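Local structure of pyrrolysyl-tRNA synthetase (3DSQ) at residues 96-101 with 131-136. The protein probably charges its tRNA with pyrrolysine in an ATP-dependent reaction, as a homodimeric class II aminoacyl-tRNA synthetase. Numbering follows the deposited sequence.
Sequences TIITKS and LAPNLY
I98 meets P133 and N134 where a short strand runs past the first turn of helix 132-142, in the class II aminoacyl-tRNA synthetase core. Strand 97-99 pairs antiparallel with strand 125-127, and I98 points from it toward the helix. The contact is small and buried, with about 118 Å² covered on the two sides together. I98 divides its two branches between the helix residues. With chi1 at 65°, CG1 is flanked by both backbone arms, N and C, and the extended chi2 (171°) takes CD1 out to the proline ring. I98 CD1 lies 4.2 Å from P133 CG, an apolar touch, and the two side chains cross at about a right angle. The other branch, CG2, turns to the amide of N134 and approaches between its O and N ends. I98 CG2 is 3.9 Å from N134 ND2 and lies nearer to the oxygen. The amide has its polar anchor in the chain just before the strand: ND2 hydrogen-bonds T94 OG1, with a weak bond to P95 O. These bonds would limit rotation of the amide. N134 also packs on L277 of the second subunit, and T96 OG1 hydrogen-bonds E171 and Y159 of that subunit. The contact therefore borders the dimer interface. The closest approach between the two segments is I98 CG2 to N134 OD1, at 3.4 Å.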
# COMPACT_ATOMS: atom_id res chain seq x y z
N THR B 96 -6.63 5.15 -4.62
CA THR B 96 -7.40 4.05 -4.07
C THR B 96 -8.85 4.52 -3.97
O THR B 96 -9.76 3.72 -3.81
CB THR B 96 -6.90 3.65 -2.68
OG1 THR B 96 -7.01 4.76 -1.80
CG2 THR B 96 -5.43 3.20 -2.76
N ILE B 97 -9.07 5.83 -4.07
CA ILE B 97 -10.44 6.37 -4.04
C ILE B 97 -10.82 6.63 -5.51
O ILE B 97 -10.17 7.42 -6.18
CB ILE B 97 -10.55 7.70 -3.24
CG1 ILE B 97 -10.18 7.46 -1.78
CG2 ILE B 97 -12.00 8.26 -3.32
CD1 ILE B 97 -9.98 8.72 -0.96
N ILE B 98 -11.84 5.95 -6.01
CA ILE B 98 -12.27 6.16 -7.39
C ILE B 98 -13.72 6.67 -7.45
O ILE B 98 -14.41 6.69 -6.43
CB ILE B 98 -12.15 4.86 -8.23
CG1 ILE B 98 -13.12 3.80 -7.70
CG2 ILE B 98 -10.70 4.32 -8.15
CD1 ILE B 98 -13.23 2.58 -8.60
N THR B 99 -14.17 7.08 -8.63
CA THR B 99 -15.53 7.61 -8.76
C THR B 99 -16.55 6.56 -9.16
O THR B 99 -16.21 5.47 -9.65
CB THR B 99 -15.60 8.76 -9.79
OG1 THR B 99 -15.39 8.23 -11.11
CG2 THR B 99 -14.54 9.81 -9.50
N LYS B 100 -17.82 6.91 -8.94
CA LYS B 100 -18.96 6.06 -9.28
C LYS B 100 -19.03 5.85 -10.79
O LYS B 100 -19.40 4.78 -11.26
CB LYS B 100 -20.25 6.73 -8.78
CG LYS B 100 -21.53 5.97 -9.09
CD LYS B 100 -22.75 6.63 -8.44
CE LYS B 100 -24.01 5.80 -8.68
NZ LYS B 100 -25.23 6.32 -7.99
N SER B 101 -18.66 6.87 -11.56
CA SER B 101 -18.70 6.77 -13.01
C SER B 101 -17.68 5.74 -13.48
O SER B 101 -17.96 4.93 -14.36
CB SER B 101 -18.41 8.12 -13.65
OG SER B 101 -19.32 9.10 -13.18
N LEU B 131 -8.21 -2.94 -9.52
CA LEU B 131 -7.29 -2.01 -10.15
C LEU B 131 -7.62 -1.67 -11.60
O LEU B 131 -7.15 -0.67 -12.13
CB LEU B 131 -5.86 -2.58 -10.10
CG LEU B 131 -5.26 -2.83 -8.71
CD1 LEU B 131 -3.91 -3.51 -8.88
CD2 LEU B 131 -5.12 -1.50 -7.95
N ALA B 132 -8.44 -2.50 -12.23
CA ALA B 132 -8.80 -2.32 -13.64
C ALA B 132 -9.16 -0.91 -14.12
O ALA B 132 -8.47 -0.36 -14.98
CB ALA B 132 -9.92 -3.29 -14.01
N PRO B 133 -10.23 -0.31 -13.58
CA PRO B 133 -10.59 1.04 -14.04
C PRO B 133 -9.44 2.03 -14.13
O PRO B 133 -9.32 2.78 -15.10
CB PRO B 133 -11.69 1.48 -13.06
CG PRO B 133 -11.47 0.62 -11.85
CD PRO B 133 -11.07 -0.72 -12.44
N ASN B 134 -8.58 2.03 -13.12
CA ASN B 134 -7.44 2.94 -13.10
C ASN B 134 -6.42 2.61 -14.18
O ASN B 134 -5.83 3.52 -14.77
CB ASN B 134 -6.78 2.94 -11.73
CG ASN B 134 -7.60 3.66 -10.69
OD1 ASN B 134 -8.73 4.09 -10.97
ND2 ASN B 134 -7.04 3.81 -9.49
N LEU B 135 -6.21 1.33 -14.44
CA LEU B 135 -5.25 0.92 -15.46
C LEU B 135 -5.83 1.21 -16.85
O LEU B 135 -5.10 1.52 -17.79
CB LEU B 135 -4.91 -0.58 -15.30
CG LEU B 135 -4.24 -1.00 -13.98
CD1 LEU B 135 -3.89 -2.48 -14.03
CD2 LEU B 135 -2.99 -0.18 -13.73
N TYR B 136 -7.15 1.13 -16.97
CA TYR B 136 -7.82 1.44 -18.23
C TYR B 136 -7.51 2.89 -18.57
O TYR B 136 -7.17 3.23 -19.71
CB TYR B 136 -9.33 1.28 -18.07
CG TYR B 136 -9.92 0.07 -18.75
CD1 TYR B 136 -10.83 -0.75 -18.07
CD2 TYR B 136 -9.62 -0.24 -20.08
CE1 TYR B 136 -11.43 -1.84 -18.70
CE2 TYR B 136 -10.22 -1.33 -20.72
CZ TYR B 136 -11.13 -2.12 -20.03
OH TYR B 136 -11.76 -3.17 -20.65